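Local structure of protein kinase domain-containing protein (6Z3U) at residues L217-K222 and R271-A276; I312-E317 and E335-W340. The protein is the cyclin-dependent kinase subunit of the CDK-activating kinase complex and probably transfers phosphate from ATP to serine and threonine side chains of proteins such as RNA polymerase II. All blocks are in the same frame, centred on the assembly; numbering follows the deposited sequence.

How the contacts relate
Following the chain from the N terminus, the antiparallel five-stranded sheet of the N-terminal lobe is complete before either contact begins, and both belong to the helical C-terminal lobe. Contact 1 closes first: from the end of strand 216-217 the chain runs through strands 226-228, 234-236 and 243-244 and helix 264-267, then returns at 271-276, tying the start of the catalytic loop to the entry of helix 276-291. Contact 2 closes a loop without helix or strand, tying the end of helix 301-311 to the approach to helix 342-349. The two loops follow in series, neither nested nor crossed. The centres of contacts 1 and 2 are about 23 Å apart, and the nearest atoms of contacts 1 and 2 about 12 Å apart.

Contact 1: residues L217-K222 and R271-A276; sequences LHRDIK and RHYGGA
Tyr273 sets CG between its backbone N and carbonyl carbon (chi1 52°), which carries the ring and its OH to Leu217 and Arg219; these two both hold CG anti to the carbonyl carbon, and the Arg219 chain bends at chi3 (-42°). The two leucine methyls divide the work. CD1 of Leu217 meets CE1 of Tyr273 obliquely at 3.9 Å, while CD2 of Leu217 rests 3.6 Å from CA of Gly275, on backbone that carries no side chain. Arg219 crosses the tyrosine at about a right angle, its CD at the ring edge near the plane and 3.8 Å from OH of Tyr273. Its guanidinium is turned 49° from the ring, and NH1 of Arg219 gives only a weak, bent hydrogen bond to OH of Tyr273, 3.3 Å long. The stronger polar partners lie elsewhere: Arg219 NH2 bonds to the carbonyl of Leu241 and the tyrosine hydroxyl to that of Thr253, both on the chain between the segments. Arg219 belongs to the HRD motif of the kinase catalytic loop, beside Asp220, the predicted proton acceptor; the contact joins the start of this loop to the chain entering helix 276-291. Asp278 of that helix accepts the backbone N-H groups of His218 and Arg219, Leu217 also packs on His212 of helix 194-213, and its backbone pairs with Arg243 of strand 243-244.

Contact 2: residues I312-E317 and E335-W340; sequences IGTPTE and EPIPVW
Segments 312-317 and 335-340 run roughly antiparallel, 153° apart over their touching parts, with Gly313 and Val339 bringing their CA atoms to 3.9 Å. Two backbone bonds fix them: the N-H of Thr314 points almost straight (177°) at O of Ile337, lying in that carbonyl's plane, and N of Trp340 donates to O of Ile312 (N to O 3.1 Å) from above the carbonyl plane. Thr314 adds a third through its side chain. With OG1 anti to its own carbonyl carbon, its hydroxyl oxygen accepts the N-H of Ile337, OG1 to N 3.0 Å, so Thr314 grips both the N and the O of one residue; its CG2 lies 4.1 Å from CB of Pro336. In CDKs and other CMGC kinases the chain after the αG helix, here 301-311, forms the CMGC insert, and this contact pairs two ends of its loop. Gly313 leaves that helix with phi 146°; a CB here would collide with CA of Val339 and the carbonyl O of Ile312. An alanine in place of Thr314 would lose the hydroxyl that accepts the N-H of Ile337 and the CG2 touch on Pro336, and would probably loosen the hold on 335-340. At the other end, CD1 of Trp340 comes 3.4 Å from O of Ile312, and CG1 of Val339 sits 3.6 Å from that same oxygen. The indole NE1 bonds the carbonyl of Lys310, and the Trp340 side chain also touches Tyr345 of helix 342-349.

Contact 1: residues L217-K222 and R271-A276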
loop_
_atom_site.group_PDB
_atom_site.type_symbol
_atom_site.label_atom_id
_atom_site.label_comp_id
_atom_site.label_asym_id
_atom_site.label_seq_id
_atom_site.Cartn_x
_atom_site.Cartn_y
_atom_site.Cartn_z
ATOM N N LEU B 217 5.215 -4.919 5.280
ATOM C CA LEU B 217 6.525 -5.550 5.364
ATOM C C LEU B 217 7.497 -4.789 4.472
ATOM O O LEU B 217 7.166 -4.460 3.330
ATOM C CB LEU B 217 6.451 -7.016 4.939
ATOM C CG LEU B 217 5.583 -7.937 5.796
ATOM C CD1 LEU B 217 5.457 -9.309 5.145
ATOM C CD2 LEU B 217 6.157 -8.063 7.198
ATOM N N HIS B 218 8.689 -4.502 4.998
ATOM C CA HIS B 218 9.684 -3.769 4.220
ATOM C C HIS B 218 10.458 -4.702 3.293
ATOM O O HIS B 218 10.603 -4.424 2.099
ATOM C CB HIS B 218 10.637 -3.031 5.161
ATOM C CG HIS B 218 11.622 -2.153 4.459
ATOM N ND1 HIS B 218 12.839 -2.616 4.004
ATOM C CD2 HIS B 218 11.576 -0.839 4.139
ATOM C CE1 HIS B 218 13.497 -1.625 3.431
ATOM N NE2 HIS B 218 12.753 -0.536 3.498
ATOM N N ARG B 219 10.970 -5.806 3.835
ATOM C CA ARG B 219 11.568 -6.886 3.049
ATOM C C ARG B 219 12.806 -6.433 2.278
ATOM O O ARG B 219 13.101 -6.950 1.198
ATOM C CB ARG B 219 10.547 -7.525 2.099
ATOM C CG ARG B 219 9.274 -7.982 2.803
ATOM C CD ARG B 219 8.279 -8.662 1.874
ATOM N NE ARG B 219 8.136 -8.005 0.583
ATOM C CZ ARG B 219 7.271 -8.389 -0.350
ATOM N NH1 ARG B 219 6.466 -9.420 -0.129
ATOM N NH2 ARG B 219 7.207 -7.739 -1.502
ATOM N N ASP B 220 13.542 -5.461 2.818
ATOM C CA ASP B 220 14.861 -5.139 2.287
ATOM C C ASP B 220 15.646 -4.257 3.250
ATOM O O ASP B 220 16.280 -3.283 2.829
ATOM C CB ASP B 220 14.761 -4.447 0.928
ATOM C CG ASP B 220 16.076 -4.478 0.164
ATOM O OD1 ASP B 220 16.972 -5.258 0.554
ATOM O OD2 ASP B 220 16.218 -3.722 -0.822
ATOM N N ILE B 221 15.618 -4.586 4.537
ATOM C CA ILE B 221 16.327 -3.791 5.532
ATOM C C ILE B 221 17.808 -4.135 5.501
ATOM O O ILE B 221 18.196 -5.305 5.602
ATOM C CB ILE B 221 15.727 -3.998 6.933
ATOM C CG1 ILE B 221 14.329 -3.376 6.986
ATOM C CG2 ILE B 221 16.640 -3.410 7.991
ATOM C CD1 ILE B 221 13.575 -3.658 8.258
ATOM N N LYS B 222 18.637 -3.107 5.362
ATOM C CA LYS B 222 20.084 -3.242 5.373
ATOM C C LYS B 222 20.675 -1.869 5.650
ATOM O O LYS B 222 19.967 -0.854 5.561
ATOM C CB LYS B 222 20.606 -3.816 4.045
ATOM C CG LYS B 222 20.013 -3.155 2.812
ATOM C CD LYS B 222 20.654 -3.684 1.537
ATOM C CE LYS B 222 19.971 -3.133 0.297
ATOM N NZ LYS B 222 20.651 -3.575 -0.952
ATOM N N ARG B 271 6.397 -19.365 1.621
ATOM C CA ARG B 271 5.422 -18.556 0.908
ATOM C C ARG B 271 4.381 -17.920 1.817
ATOM O O ARG B 271 3.613 -17.075 1.349
ATOM C CB ARG B 271 4.696 -19.406 -0.146
ATOM C CG ARG B 271 5.606 -20.310 -0.963
ATOM C CD ARG B 271 6.435 -19.520 -1.962
ATOM N NE ARG B 271 5.610 -18.953 -3.025
ATOM C CZ ARG B 271 6.086 -18.244 -4.043
ATOM N NH1 ARG B 271 5.256 -17.770 -4.963
ATOM N NH2 ARG B 271 7.387 -18.007 -4.145
ATOM N N HIS B 272 4.324 -18.310 3.094
ATOM C CA HIS B 272 3.348 -17.782 4.053
ATOM C C HIS B 272 4.109 -17.374 5.311
ATOM O O HIS B 272 4.178 -18.130 6.284
ATOM C CB HIS B 272 2.264 -18.817 4.348
ATOM C CG HIS B 272 1.471 -19.218 3.142
ATOM N ND1 HIS B 272 1.323 -20.532 2.752
ATOM C CD2 HIS B 272 0.777 -18.479 2.245
ATOM C CE1 HIS B 272 0.580 -20.584 1.661
ATOM N NE2 HIS B 272 0.232 -19.352 1.334
ATOM N N TYR B 273 4.672 -16.171 5.292
ATOM C CA TYR B 273 5.474 -15.645 6.386
ATOM C C TYR B 273 4.852 -14.357 6.921
ATOM O O TYR B 273 3.798 -13.912 6.464
ATOM C CB TYR B 273 6.916 -15.406 5.926
ATOM C CG TYR B 273 7.043 -14.574 4.666
ATOM C CD1 TYR B 273 7.053 -13.187 4.723
ATOM C CD2 TYR B 273 7.167 -15.178 3.420
ATOM C CE1 TYR B 273 7.178 -12.424 3.576
ATOM C CE2 TYR B 273 7.290 -14.422 2.268
ATOM C CZ TYR B 273 7.295 -13.047 2.351
ATOM O OH TYR B 273 7.420 -12.297 1.203
ATOM N N GLY B 274 5.520 -13.761 7.907
ATOM C CA GLY B 274 5.019 -12.564 8.549
ATOM C C GLY B 274 6.107 -11.577 8.921
ATOM O O GLY B 274 7.178 -11.561 8.307
ATOM N N GLY B 275 5.843 -10.749 9.934
ATOM C CA GLY B 275 6.794 -9.716 10.308
ATOM C C GLY B 275 8.147 -10.258 10.721
ATOM O O GLY B 275 9.157 -9.556 10.622
ATOM N N ALA B 276 8.190 -11.507 11.189
ATOM C CA ALA B 276 9.446 -12.065 11.676
ATOM C C ALA B 276 10.551 -11.969 10.633
ATOM O O ALA B 276 11.733 -11.893 10.986
ATOM C CB ALA B 276 9.242 -13.521 12.099
#

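Contact 2: residues I312-E317 and E335-W340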
loop_
_atom_site.group_PDB
_atom_site.type_symbol
_atom_site.label_atom_id
_atom_site.label_comp_id
_atom_site.label_asym_id
_atom_site.label_seq_id
_atom_site.Cartn_x
_atom_site.Cartn_y
_atom_site.Cartn_z
ATOM N N ILE B 312 24.689 -19.626 13.793
ATOM C CA ILE B 312 23.468 -19.558 14.588
ATOM C C ILE B 312 23.039 -20.942 15.062
ATOM O O ILE B 312 22.734 -21.136 16.240
ATOM C CB ILE B 312 22.331 -18.867 13.805
ATOM C CG1 ILE B 312 22.617 -17.373 13.641
ATOM C CG2 ILE B 312 20.999 -19.063 14.515
ATOM C CD1 ILE B 312 23.353 -17.037 12.375
ATOM N N GLY B 313 23.017 -21.909 14.165
ATOM C CA GLY B 313 22.625 -23.267 14.492
ATOM C C GLY B 313 21.899 -23.913 13.328
ATOM O O GLY B 313 21.273 -23.263 12.496
ATOM N N THR B 314 21.992 -25.236 13.264
ATOM C CA THR B 314 21.334 -25.983 12.199
ATOM C C THR B 314 19.843 -26.092 12.501
ATOM O O THR B 314 19.474 -26.658 13.536
ATOM C CB THR B 314 21.943 -27.376 12.064
ATOM O OG1 THR B 314 23.302 -27.273 11.619
ATOM C CG2 THR B 314 21.153 -28.210 11.065
ATOM N N PRO B 315 18.962 -25.552 11.656
ATOM C CA PRO B 315 17.521 -25.756 11.872
ATOM C C PRO B 315 17.147 -27.216 11.662
ATOM O O PRO B 315 17.567 -27.844 10.688
ATOM C CB PRO B 315 16.864 -24.841 10.831
ATOM C CG PRO B 315 17.902 -24.649 9.781
ATOM C CD PRO B 315 19.225 -24.681 10.495
ATOM N N THR B 316 16.352 -27.752 12.586
ATOM C CA THR B 316 15.932 -29.144 12.537
ATOM C C THR B 316 14.456 -29.238 12.901
ATOM O O THR B 316 13.849 -28.278 13.382
ATOM C CB THR B 316 16.754 -30.016 13.489
ATOM O OG1 THR B 316 16.434 -29.671 14.843
ATOM C CG2 THR B 316 18.238 -29.811 13.248
ATOM N N GLU B 317 13.882 -30.421 12.665
ATOM C CA GLU B 317 12.503 -30.674 13.063
ATOM C C GLU B 317 12.300 -30.538 14.567
ATOM O O GLU B 317 11.162 -30.357 15.014
ATOM C CB GLU B 317 12.078 -32.073 12.616
ATOM C CG GLU B 317 11.881 -32.215 11.121
ATOM C CD GLU B 317 10.637 -31.500 10.632
ATOM O OE1 GLU B 317 10.733 -30.743 9.641
ATOM O OE2 GLU B 317 9.566 -31.687 11.246
ATOM N N GLU B 335 27.715 -32.502 9.841
ATOM C CA GLU B 335 27.336 -32.769 11.220
ATOM C C GLU B 335 26.555 -31.576 11.761
ATOM O O GLU B 335 27.093 -30.458 11.789
ATOM C CB GLU B 335 28.565 -33.034 12.081
ATOM C CG GLU B 335 28.826 -34.506 12.354
ATOM C CD GLU B 335 27.655 -35.184 13.043
ATOM O OE1 GLU B 335 26.977 -36.011 12.396
ATOM O OE2 GLU B 335 27.396 -34.869 14.224
ATOM N N PRO B 336 25.306 -31.756 12.192
ATOM C CA PRO B 336 24.506 -30.598 12.611
ATOM C C PRO B 336 25.144 -29.873 13.787
ATOM O O PRO B 336 25.739 -30.489 14.674
ATOM C CB PRO B 336 23.155 -31.216 12.989
ATOM C CG PRO B 336 23.460 -32.639 13.297
ATOM C CD PRO B 336 24.580 -33.024 12.383
ATOM N N ILE B 337 25.002 -28.556 13.789
ATOM C CA ILE B 337 25.579 -27.694 14.818
ATOM C C ILE B 337 24.469 -27.308 15.782
ATOM O O ILE B 337 23.480 -26.691 15.355
ATOM C CB ILE B 337 26.233 -26.446 14.203
ATOM C CG1 ILE B 337 27.489 -26.831 13.415
ATOM C CG2 ILE B 337 26.559 -25.427 15.290
ATOM C CD1 ILE B 337 27.221 -27.222 11.976
ATOM N N PRO B 338 24.572 -27.642 17.071
ATOM C CA PRO B 338 23.522 -27.243 18.014
ATOM C C PRO B 338 23.374 -25.731 18.070
ATOM O O PRO B 338 24.344 -24.982 17.940
ATOM C CB PRO B 338 24.004 -27.813 19.355
ATOM C CG PRO B 338 24.955 -28.901 18.993
ATOM C CD PRO B 338 25.613 -28.460 17.720
ATOM N N VAL B 339 22.130 -25.288 18.270
ATOM C CA VAL B 339 21.840 -23.860 18.294
ATOM C C VAL B 339 22.589 -23.202 19.443
ATOM O O VAL B 339 22.528 -23.657 20.593
ATOM C CB VAL B 339 20.325 -23.635 18.405
ATOM C CG1 VAL B 339 20.007 -22.151 18.438
ATOM C CG2 VAL B 339 19.612 -24.313 17.251
ATOM N N TRP B 340 23.312 -22.129 19.132
ATOM C CA TRP B 340 24.062 -21.404 20.148
ATOM C C TRP B 340 23.125 -20.597 21.039
ATOM O O TRP B 340 22.175 -19.970 20.562
ATOM C CB TRP B 340 25.075 -20.467 19.492
ATOM C CG TRP B 340 25.999 -21.142 18.531
ATOM C CD1 TRP B 340 25.972 -21.054 17.169
ATOM C CD2 TRP B 340 27.095 -22.006 18.854
ATOM N NE1 TRP B 340 26.982 -21.808 16.625
ATOM C CE2 TRP B 340 27.686 -22.404 17.639
ATOM C CE3 TRP B 340 27.634 -22.480 20.054
ATOM C CZ2 TRP B 340 28.788 -23.257 17.588
ATOM C CZ3 TRP B 340 28.729 -23.326 20.001
ATOM C CH2 TRP B 340 29.293 -23.705 18.776
#